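Local coordinates for peroxisomal fatty acid beta-oxidation multifunctional protein MFP2 (Arabidopsis thaliana, PDB 2WTB) that carries out the hydration and NAD-dependent dehydrogenation steps of peroxisomal fatty acid beta-oxidation during seed germination, at residues 315-320 and 329-334; 448-453 and 481-486; 339-344 and 387-392; 357-362 and 374-379. One frame throughout, in Å; residues are numbered along the deposited sequence.

Contact 1. Residues 315-320 and 329-334; sequences VAIIGG and TALILS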
# COMPACT_ATOMS: atom_id res chain seq x y z
N VAL A 315 -8.12 -24.22 -7.68
CA VAL A 315 -9.23 -23.39 -7.23
C VAL A 315 -10.36 -23.35 -8.25
O VAL A 315 -10.12 -23.29 -9.46
CB VAL A 315 -8.77 -21.95 -6.96
CG1 VAL A 315 -9.87 -21.15 -6.29
CG2 VAL A 315 -7.51 -21.94 -6.10
N ALA A 316 -11.60 -23.38 -7.76
CA ALA A 316 -12.76 -23.29 -8.64
C ALA A 316 -13.47 -21.95 -8.44
O ALA A 316 -13.62 -21.48 -7.32
CB ALA A 316 -13.71 -24.44 -8.37
N ILE A 317 -13.91 -21.35 -9.54
CA ILE A 317 -14.62 -20.08 -9.49
C ILE A 317 -15.99 -20.19 -10.16
O ILE A 317 -16.09 -20.19 -11.38
CB ILE A 317 -13.82 -18.96 -10.19
CG1 ILE A 317 -12.43 -18.81 -9.56
CG2 ILE A 317 -14.58 -17.64 -10.13
CD1 ILE A 317 -12.47 -18.46 -8.09
N ILE A 318 -17.03 -20.29 -9.34
CA ILE A 318 -18.39 -20.36 -9.85
C ILE A 318 -18.95 -18.96 -10.09
O ILE A 318 -19.44 -18.31 -9.16
CB ILE A 318 -19.33 -21.13 -8.90
CG1 ILE A 318 -18.98 -22.62 -8.88
CG2 ILE A 318 -20.78 -20.96 -9.32
CD1 ILE A 318 -17.66 -22.93 -8.22
N GLY A 319 -18.86 -18.50 -11.33
CA GLY A 319 -19.32 -17.16 -11.66
C GLY A 319 -19.28 -16.89 -13.15
O GLY A 319 -20.30 -16.96 -13.82
N GLY A 320 -18.09 -16.59 -13.67
CA GLY A 320 -17.93 -16.28 -15.08
C GLY A 320 -18.33 -14.86 -15.40
O GLY A 320 -17.95 -14.32 -16.44
N THR A 329 -8.68 -14.14 -12.91
CA THR A 329 -7.52 -13.42 -13.43
C THR A 329 -6.43 -13.30 -12.37
O THR A 329 -5.27 -13.64 -12.61
CB THR A 329 -7.90 -12.00 -13.92
OG1 THR A 329 -8.73 -12.11 -15.08
CG2 THR A 329 -6.65 -11.21 -14.26
N ALA A 330 -6.81 -12.82 -11.19
CA ALA A 330 -5.87 -12.65 -10.08
C ALA A 330 -5.20 -13.97 -9.70
O ALA A 330 -4.02 -14.01 -9.37
CB ALA A 330 -6.57 -12.05 -8.88
N LEU A 331 -5.98 -15.05 -9.75
CA LEU A 331 -5.49 -16.37 -9.34
C LEU A 331 -4.47 -16.97 -10.31
O LEU A 331 -3.37 -17.35 -9.90
CB LEU A 331 -6.66 -17.33 -9.11
CG LEU A 331 -7.48 -17.13 -7.83
CD1 LEU A 331 -8.78 -17.91 -7.90
CD2 LEU A 331 -6.67 -17.54 -6.61
N ILE A 332 -4.83 -17.05 -11.59
CA ILE A 332 -3.92 -17.60 -12.59
C ILE A 332 -2.67 -16.74 -12.76
O ILE A 332 -1.60 -17.24 -13.11
CB ILE A 332 -4.60 -17.79 -13.96
CG1 ILE A 332 -5.16 -16.47 -14.48
CG2 ILE A 332 -5.70 -18.85 -13.87
CD1 ILE A 332 -5.82 -16.57 -15.84
N LEU A 333 -2.81 -15.44 -12.52
CA LEU A 333 -1.68 -14.53 -12.56
C LEU A 333 -0.65 -14.90 -11.50
O LEU A 333 0.50 -14.45 -11.54
CB LEU A 333 -2.13 -13.08 -12.37
CG LEU A 333 -2.74 -12.38 -13.59
CD1 LEU A 333 -3.07 -10.92 -13.28
CD2 LEU A 333 -1.82 -12.48 -14.79
N SER A 334 -1.07 -15.73 -10.54
CA SER A 334 -0.18 -16.21 -9.49
C SER A 334 -0.04 -17.73 -9.56
O SER A 334 -0.01 -18.41 -8.54
CB SER A 334 -0.70 -15.80 -8.12
OG SER A 334 -0.80 -14.39 -8.01

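Contact 2. Residues 448-453 and 481-486; sequences AHFFSP and KKIKKT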
# COMPACT_ATOMS: atom_id res chain seq x y z
N ALA A 448 -14.68 -14.51 0.99
CA ALA A 448 -13.56 -13.94 0.25
C ALA A 448 -14.05 -12.75 -0.57
O ALA A 448 -14.43 -12.89 -1.73
CB ALA A 448 -12.93 -14.99 -0.65
N HIS A 449 -14.06 -11.58 0.06
CA HIS A 449 -14.67 -10.40 -0.54
C HIS A 449 -13.66 -9.56 -1.32
O HIS A 449 -12.72 -9.03 -0.74
CB HIS A 449 -15.35 -9.55 0.53
CG HIS A 449 -16.23 -8.48 -0.02
ND1 HIS A 449 -15.94 -7.14 0.12
CD2 HIS A 449 -17.39 -8.54 -0.72
CE1 HIS A 449 -16.88 -6.42 -0.47
NE2 HIS A 449 -17.77 -7.25 -0.98
N PHE A 450 -13.87 -9.46 -2.63
CA PHE A 450 -13.00 -8.68 -3.49
C PHE A 450 -13.68 -7.39 -3.92
O PHE A 450 -14.90 -7.26 -3.86
CB PHE A 450 -12.60 -9.47 -4.73
CG PHE A 450 -11.70 -10.64 -4.45
CD1 PHE A 450 -12.21 -11.84 -3.98
CD2 PHE A 450 -10.34 -10.54 -4.69
CE1 PHE A 450 -11.38 -12.91 -3.73
CE2 PHE A 450 -9.50 -11.62 -4.44
CZ PHE A 450 -10.02 -12.80 -3.96
N PHE A 451 -12.88 -6.43 -4.37
CA PHE A 451 -13.41 -5.18 -4.88
C PHE A 451 -13.04 -5.03 -6.35
O PHE A 451 -11.88 -5.16 -6.73
CB PHE A 451 -12.88 -4.00 -4.06
CG PHE A 451 -13.17 -4.11 -2.60
CD1 PHE A 451 -12.39 -4.90 -1.78
CD2 PHE A 451 -14.24 -3.42 -2.03
CE1 PHE A 451 -12.65 -5.01 -0.43
CE2 PHE A 451 -14.51 -3.52 -0.68
CZ PHE A 451 -13.72 -4.31 0.12
N SER A 452 -14.05 -4.76 -7.18
CA SER A 452 -13.82 -4.60 -8.62
C SER A 452 -13.01 -3.34 -8.90
O SER A 452 -13.25 -2.30 -8.29
CB SER A 452 -15.16 -4.55 -9.36
OG SER A 452 -14.97 -4.45 -10.76
N PRO A 453 -12.04 -3.44 -9.82
CA PRO A 453 -11.66 -4.67 -10.53
C PRO A 453 -10.90 -5.63 -9.63
O PRO A 453 -9.94 -5.23 -8.97
CB PRO A 453 -10.75 -4.16 -11.66
CG PRO A 453 -11.00 -2.69 -11.75
CD PRO A 453 -11.33 -2.27 -10.36
N LYS A 481 -2.02 -13.18 0.40
CA LYS A 481 -0.65 -12.71 0.29
C LYS A 481 -0.01 -13.22 -1.01
O LYS A 481 0.74 -12.49 -1.66
CB LYS A 481 0.17 -13.15 1.50
CG LYS A 481 1.60 -12.65 1.50
CD LYS A 481 2.31 -12.99 2.80
CE LYS A 481 3.72 -12.43 2.82
NZ LYS A 481 4.41 -12.69 4.12
N LYS A 482 -0.33 -14.45 -1.37
CA LYS A 482 0.22 -15.07 -2.57
C LYS A 482 -0.19 -14.31 -3.84
O LYS A 482 0.54 -14.31 -4.83
CB LYS A 482 -0.22 -16.53 -2.68
CG LYS A 482 0.19 -17.40 -1.51
CD LYS A 482 1.70 -17.50 -1.40
CE LYS A 482 2.10 -18.50 -0.32
NZ LYS A 482 3.58 -18.65 -0.23
N ILE A 483 -1.36 -13.68 -3.80
CA ILE A 483 -1.87 -12.95 -4.96
C ILE A 483 -1.74 -11.44 -4.78
O ILE A 483 -2.61 -10.67 -5.20
CB ILE A 483 -3.33 -13.32 -5.28
CG1 ILE A 483 -4.22 -13.07 -4.07
CG2 ILE A 483 -3.42 -14.76 -5.73
CD1 ILE A 483 -5.68 -13.44 -4.30
N LYS A 484 -0.66 -11.02 -4.13
CA LYS A 484 -0.32 -9.60 -4.01
C LYS A 484 -1.47 -8.75 -3.49
O LYS A 484 -1.63 -7.59 -3.88
CB LYS A 484 0.18 -9.06 -5.35
CG LYS A 484 1.25 -9.93 -5.99
CD LYS A 484 2.40 -10.19 -5.04
CE LYS A 484 3.53 -10.96 -5.72
NZ LYS A 484 3.06 -12.27 -6.26
N LYS A 485 -2.28 -9.32 -2.60
CA LYS A 485 -3.38 -8.59 -1.98
C LYS A 485 -3.03 -8.28 -0.53
O LYS A 485 -2.16 -8.92 0.06
CB LYS A 485 -4.66 -9.43 -2.03
CG LYS A 485 -5.27 -9.57 -3.41
CD LYS A 485 -6.29 -8.47 -3.67
CE LYS A 485 -7.04 -8.71 -4.97
NZ LYS A 485 -6.18 -8.49 -6.16
N THR A 486 -3.70 -7.28 0.03
CA THR A 486 -3.58 -6.98 1.46
C THR A 486 -4.86 -7.38 2.17
O THR A 486 -5.88 -6.71 2.04
CB THR A 486 -3.27 -5.50 1.70
OG1 THR A 486 -1.93 -5.21 1.30
CG2 THR A 486 -3.43 -5.16 3.18

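Contact 3. Residues 339-344 and 387-392; sequences ILKEVN and ESFRDV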
# COMPACT_ATOMS: atom_id res chain seq x y z
N ILE A 339 -10.56 -23.11 -12.44
CA ILE A 339 -11.61 -23.68 -13.26
C ILE A 339 -12.94 -22.95 -13.06
O ILE A 339 -13.46 -22.88 -11.95
CB ILE A 339 -11.80 -25.18 -12.97
CG1 ILE A 339 -13.14 -25.66 -13.50
CG2 ILE A 339 -11.69 -25.45 -11.48
CD1 ILE A 339 -13.48 -27.07 -13.08
N LEU A 340 -13.47 -22.39 -14.14
CA LEU A 340 -14.75 -21.69 -14.10
C LEU A 340 -15.91 -22.61 -14.44
O LEU A 340 -15.85 -23.38 -15.40
CB LEU A 340 -14.75 -20.50 -15.06
CG LEU A 340 -14.35 -19.13 -14.51
CD1 LEU A 340 -12.93 -19.16 -13.97
CD2 LEU A 340 -14.50 -18.06 -15.59
N LYS A 341 -16.97 -22.53 -13.64
CA LYS A 341 -18.21 -23.23 -13.97
C LYS A 341 -19.33 -22.25 -14.26
O LYS A 341 -19.54 -21.29 -13.52
CB LYS A 341 -18.63 -24.17 -12.84
CG LYS A 341 -19.93 -24.88 -13.14
CD LYS A 341 -20.62 -25.36 -11.88
CE LYS A 341 -22.10 -25.57 -12.14
NZ LYS A 341 -22.78 -24.29 -12.52
N GLU A 342 -20.05 -22.50 -15.34
CA GLU A 342 -21.19 -21.66 -15.71
C GLU A 342 -22.42 -22.51 -16.01
O GLU A 342 -22.36 -23.73 -16.01
CB GLU A 342 -20.84 -20.79 -16.92
CG GLU A 342 -20.27 -19.43 -16.56
CD GLU A 342 -21.32 -18.49 -16.01
OE1 GLU A 342 -22.30 -18.96 -15.40
OE2 GLU A 342 -21.17 -17.26 -16.19
N VAL A 343 -23.54 -21.84 -16.27
CA VAL A 343 -24.78 -22.53 -16.60
C VAL A 343 -24.81 -22.91 -18.08
O VAL A 343 -24.73 -24.09 -18.42
CB VAL A 343 -26.01 -21.67 -16.27
CG1 VAL A 343 -27.28 -22.45 -16.52
CG2 VAL A 343 -25.94 -21.18 -14.84
N ASN A 344 -24.91 -21.91 -18.94
CA ASN A 344 -24.95 -22.14 -20.38
C ASN A 344 -23.59 -21.94 -21.05
O ASN A 344 -22.71 -21.29 -20.49
CB ASN A 344 -26.00 -21.24 -21.04
CG ASN A 344 -27.41 -21.55 -20.59
OD1 ASN A 344 -27.64 -22.50 -19.83
ND2 ASN A 344 -28.37 -20.76 -21.05
N GLU A 387 -18.29 -32.40 -11.83
CA GLU A 387 -17.42 -33.57 -11.68
C GLU A 387 -15.94 -33.20 -11.67
O GLU A 387 -15.09 -34.01 -11.31
CB GLU A 387 -17.71 -34.60 -12.77
CG GLU A 387 -19.02 -35.33 -12.60
CD GLU A 387 -19.11 -36.07 -11.27
OE1 GLU A 387 -20.23 -36.25 -10.76
OE2 GLU A 387 -18.05 -36.47 -10.75
N SER A 388 -15.64 -31.97 -12.08
CA SER A 388 -14.27 -31.48 -12.09
C SER A 388 -13.92 -30.79 -10.78
O SER A 388 -12.89 -30.14 -10.66
CB SER A 388 -14.06 -30.53 -13.27
OG SER A 388 -15.14 -29.63 -13.40
N PHE A 389 -14.80 -30.94 -9.79
CA PHE A 389 -14.60 -30.34 -8.48
C PHE A 389 -14.07 -31.37 -7.48
O PHE A 389 -13.77 -31.04 -6.33
CB PHE A 389 -15.90 -29.74 -7.95
CG PHE A 389 -16.28 -28.44 -8.61
CD1 PHE A 389 -16.34 -28.34 -9.99
CD2 PHE A 389 -16.59 -27.33 -7.85
CE1 PHE A 389 -16.69 -27.15 -10.59
CE2 PHE A 389 -16.95 -26.14 -8.44
CZ PHE A 389 -17.00 -26.05 -9.82
N ARG A 390 -13.96 -32.61 -7.93
CA ARG A 390 -13.49 -33.70 -7.08
C ARG A 390 -12.02 -33.52 -6.70
O ARG A 390 -11.47 -34.30 -5.94
CB ARG A 390 -13.67 -35.04 -7.79
CG ARG A 390 -15.09 -35.30 -8.27
CD ARG A 390 -16.04 -35.45 -7.09
NE ARG A 390 -17.35 -35.92 -7.52
CZ ARG A 390 -18.33 -36.26 -6.69
NH1 ARG A 390 -18.14 -36.19 -5.38
NH2 ARG A 390 -19.49 -36.68 -7.16
N ASP A 391 -11.40 -32.47 -7.24
CA ASP A 391 -9.97 -32.27 -7.06
C ASP A 391 -9.66 -30.87 -6.53
O ASP A 391 -8.51 -30.55 -6.24
CB ASP A 391 -9.26 -32.49 -8.40
CG ASP A 391 -7.76 -32.65 -8.24
OD1 ASP A 391 -7.32 -33.05 -7.14
OD2 ASP A 391 -7.03 -32.40 -9.22
N VAL A 392 -10.69 -30.04 -6.39
CA VAL A 392 -10.51 -28.64 -6.02
C VAL A 392 -10.22 -28.46 -4.53
O VAL A 392 -10.85 -29.08 -3.68
CB VAL A 392 -11.73 -27.79 -6.40
CG1 VAL A 392 -11.43 -26.32 -6.21
CG2 VAL A 392 -12.14 -28.06 -7.84

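Contact 4. Residues 357-362 and 374-379; sequences ANLQSR and EKTMSL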
# COMPACT_ATOMS: atom_id res chain seq x y z
N ALA A 357 -9.32 -10.97 -22.12
CA ALA A 357 -9.33 -9.53 -22.37
C ALA A 357 -8.55 -8.78 -21.29
O ALA A 357 -7.86 -7.81 -21.57
CB ALA A 357 -10.76 -9.01 -22.44
N ASN A 358 -8.66 -9.25 -20.05
CA ASN A 358 -7.95 -8.64 -18.93
C ASN A 358 -6.44 -8.84 -19.03
O ASN A 358 -5.66 -8.00 -18.59
CB ASN A 358 -8.47 -9.19 -17.60
CG ASN A 358 -9.89 -8.76 -17.31
OD1 ASN A 358 -10.37 -7.75 -17.83
ND2 ASN A 358 -10.57 -9.53 -16.47
N LEU A 359 -6.04 -9.96 -19.62
CA LEU A 359 -4.63 -10.28 -19.78
C LEU A 359 -4.04 -9.59 -21.01
O LEU A 359 -2.90 -9.11 -20.98
CB LEU A 359 -4.41 -11.79 -19.86
CG LEU A 359 -4.42 -12.56 -18.54
CD1 LEU A 359 -5.81 -12.56 -17.91
CD2 LEU A 359 -3.93 -13.99 -18.73
N GLN A 360 -4.81 -9.55 -22.09
CA GLN A 360 -4.37 -8.90 -23.32
C GLN A 360 -4.19 -7.40 -23.11
O GLN A 360 -3.38 -6.76 -23.77
CB GLN A 360 -5.37 -9.15 -24.45
CG GLN A 360 -5.41 -10.60 -24.93
CD GLN A 360 -6.56 -10.87 -25.87
OE1 GLN A 360 -7.45 -10.04 -26.03
NE2 GLN A 360 -6.54 -12.04 -26.51
N SER A 361 -4.95 -6.85 -22.17
CA SER A 361 -4.88 -5.42 -21.86
C SER A 361 -3.50 -5.03 -21.35
O SER A 361 -2.91 -4.05 -21.82
CB SER A 361 -5.95 -5.05 -20.83
OG SER A 361 -5.93 -3.66 -20.56
N ARG A 362 -2.98 -5.79 -20.39
CA ARG A 362 -1.67 -5.50 -19.81
C ARG A 362 -0.53 -6.07 -20.65
O ARG A 362 0.61 -6.16 -20.19
CB ARG A 362 -1.58 -6.01 -18.37
CG ARG A 362 -2.10 -7.42 -18.16
CD ARG A 362 -1.49 -8.04 -16.92
NE ARG A 362 -1.47 -7.11 -15.79
CZ ARG A 362 -0.73 -7.27 -14.70
NH1 ARG A 362 0.07 -8.33 -14.59
NH2 ARG A 362 -0.77 -6.38 -13.73
N GLU A 374 0.19 -16.28 -22.40
CA GLU A 374 -0.29 -17.33 -23.28
C GLU A 374 -0.23 -18.65 -22.53
O GLU A 374 -1.03 -19.55 -22.76
CB GLU A 374 0.56 -17.40 -24.55
CG GLU A 374 0.19 -18.54 -25.48
CD GLU A 374 1.08 -18.61 -26.70
OE1 GLU A 374 1.05 -19.65 -27.40
OE2 GLU A 374 1.82 -17.64 -26.96
N LYS A 375 0.73 -18.74 -21.61
CA LYS A 375 0.89 -19.92 -20.77
C LYS A 375 -0.06 -19.85 -19.58
O LYS A 375 -0.60 -20.86 -19.14
CB LYS A 375 2.33 -20.04 -20.29
N THR A 376 -0.27 -18.64 -19.06
CA THR A 376 -1.17 -18.44 -17.93
C THR A 376 -2.62 -18.70 -18.33
O THR A 376 -3.50 -18.80 -17.47
CB THR A 376 -1.05 -17.03 -17.35
OG1 THR A 376 -1.48 -16.07 -18.32
CG2 THR A 376 0.39 -16.73 -16.95
N MET A 377 -2.87 -18.80 -19.63
CA MET A 377 -4.21 -19.08 -20.14
C MET A 377 -4.49 -20.58 -20.14
O MET A 377 -5.62 -21.01 -20.35
CB MET A 377 -4.40 -18.50 -21.54
CG MET A 377 -4.53 -16.99 -21.56
SD MET A 377 -5.90 -16.38 -20.55
CE MET A 377 -7.28 -17.24 -21.30
N SER A 378 -3.44 -21.38 -19.93
CA SER A 378 -3.60 -22.82 -19.84
C SER A 378 -4.07 -23.20 -18.44
O SER A 378 -4.73 -24.22 -18.25
CB SER A 378 -2.28 -23.53 -20.15
OG SER A 378 -1.38 -23.44 -19.06
N LEU A 379 -3.72 -22.36 -17.47
CA LEU A 379 -4.14 -22.58 -16.09
C LEU A 379 -5.65 -22.48 -15.96
O LEU A 379 -6.26 -23.15 -15.13
CB LEU A 379 -3.47 -21.56 -15.16
CG LEU A 379 -1.94 -21.66 -15.05
CD1 LEU A 379 -1.40 -20.52 -14.20
CD2 LEU A 379 -1.53 -23.00 -14.47

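Contact 1. Residues 315-320 and 329-334
Leu331 meets the strand with a single methyl, CD1, which touches two side chains two residues apart on the same face of the strand. Its chain runs at about a right angle to that of Val315, and CD1 comes within 3.8 Å of Val315 CG1. Toward Ile317 the approach is different: the two residues reach for each other tip to tip, Leu331 CD1 ending 3.7 Å from Ile317 CD1. The torsions explain the two approaches. Val315 holds CG1 opposite its backbone nitrogen (chi1 -171°), and this is the branch presented to the leucine; its other methyl, CG2, lies beside that nitrogen and makes no contact with the helix segment. In Ile317, chi1 of -57° sets CG1 beside the backbone nitrogen, and chi2 of -61° then places the terminal CD1 against the leucine methyl. Beta-branched residues suit a strand, while leucine branches at CG, one carbon further out than valine, which puts a methyl far enough from the helix backbone to meet them: the nearest alpha carbons, those of Val315 and Leu331, remain 8.2 Å apart. Strand 315-318, helix 322-332 and strand 338-341 form the first beta-alpha-beta unit of the Rossmann-type NAD binding domain, and the contact packs its helix on its sheet. Just past the strand, Gly319 opens a stretch consistent with the GxGxxG dinucleotide-binding motif. Val338, on the neighbouring strand, also touches Ile317 and Leu331 and so extends the apolar layer.

Contact 2. Residues 448-453 and 481-486
Ile483, just past the end of helix 470-482, sends CD1 to the edge of the Phe450 ring, 4.2 Å from CE2 and near the ring plane. It follows Lys481 and Lys482, two exposed residues of the last helical turn whose long charged chains suit a surface, and it is the first residue to leave helical geometry. The next, Lys484, takes a positive phi and serves as the C-prime residue of a Schellman motif: its N binds Lys481 O at 3.2 Å, and Lys485 N reaches back to Gly480 O. This reversal turns Lys485 toward strand 445-450. Its chain crosses Phe450 at about a right angle; the bend at chi2 (-91°) brings CE to the ring edge, 3.8 Å from both Phe450 CD2 and Phe450 CE2, and the further bend at chi4 turns NZ. Thr486 then begins strand 486-491, the last of the domain's large sheet. Met323 and Ile327 of helix 322-332 also touch Phe450, which suits a bulky apolar residue. Across the two segments the attraction is thus mainly dispersion between carbons, and the lysine serves both needs of a buried site: its CE methylene packs against the aromatic edge while its ammonium is hydrogen-bonded to the carbonyl of Ala454.

Contact 3. Residues 339-344 and 387-392
Ile339 lays its CD1 methyl against Ser388 and Phe389 together. The methyl is 3.5 Å from Ser388 CB, with the serine hydroxyl close beside it, and it approaches the Phe389 ring obliquely, 4.1 Å from CE1. An extended chain, with CG1 opposite the backbone nitrogen (chi1 163°) and chi2 also near 180°, carries the methyl that far from the strand. Two residues on, Lys341 uses the root of its side chain: CB sits at the ring edge, near its plane, 3.9 Å from Phe389 CZ, while the rest of the chain leads away. A lysine fits here because its first carbons are apolar and its amine can leave the partly buried surface. Small Ser388 admits the isoleucine methyl, and its hydroxyl is hydrogen-bonded to that of Ser383. A type I turn runs from Phe389 to Val392, with Val392 N bonded to Phe389 O at 3.2 Å. Tyr386 meets the Phe389 ring edge to face. Strand 338-341 runs between strands 315-318 and 380-383, and the loop that leads on to strand 394-397 covers it here, Phe389 touching Ala316 and Ile318 of strand 315-318 and Leu413 of helix 403-416.

Contact 4. Residues 357-362 and 374-379
The apolar part of this contact is Leu359 against Met377. The leucine points out from helix 345-361 and touches with one branch, CD2, which lies 3.6 Å from Met377 SD. The two side chains cross obliquely. Methionine suits this place because its unbranched chain can fold: chi2 of -58° folds SD back toward the leucine methyl, and chi3 then turns CE. A second kind of meeting is that of methyl with hydroxyl. The same CD2 sits close to Thr376 OG1, 3.2 Å away, a van der Waals approach in which the threonine offers its oxygen and not its methyl. Thr376 puts OG1 between its backbone N and carbonyl carbon (chi1 64°), which turns the oxygen toward the helix. No hydrogen bond crosses between the two segments; each has bonds of its own. Lys375 O accepts from Ser378 N at 3.0 Å and from Ser378 OG at 2.7 Å, the hydroxyl coming in the carbonyl plane at a C=O...O angle of 158°. Serine is apt here, since its short side chain folds back on a nearby carbonyl and adds a second donor to one that Ser378 N already uses. In the other segment, Ser361 N to Ala357 O at 3.1 Å continues the helical bonding of 345-361. Around the pair, Leu359 also rests on Phe373 of helix 372-375 and on Thr329 of helix 322-332. Leu379 packs on Ile332 of that same helix and pairs through its backbone with Val338, so the short segment passes from the helical layer into edge strand 380-383.

How the contacts relate
From the N-terminal end, contact 1 closes the shortest loop, folding helix 322-332 back on strand 315-318. The chain then enters strand 338-341, where contact 3 opens. Before it closes at 387-392, contact 4 opens and closes within it, joining the end of helix 345-361 to the segment that leads into strand 380-383. Contact 2 follows in series and ties strand 445-450 to the end of helix 470-482. No two loops cross. Contact 1 touches all three others: contact 3 through the pairing of strands 315-318 and 338-341, contact 4 through Thr329 and Ile332, and contact 2 through Ser334 and Ile483. All belong to the NAD binding domain.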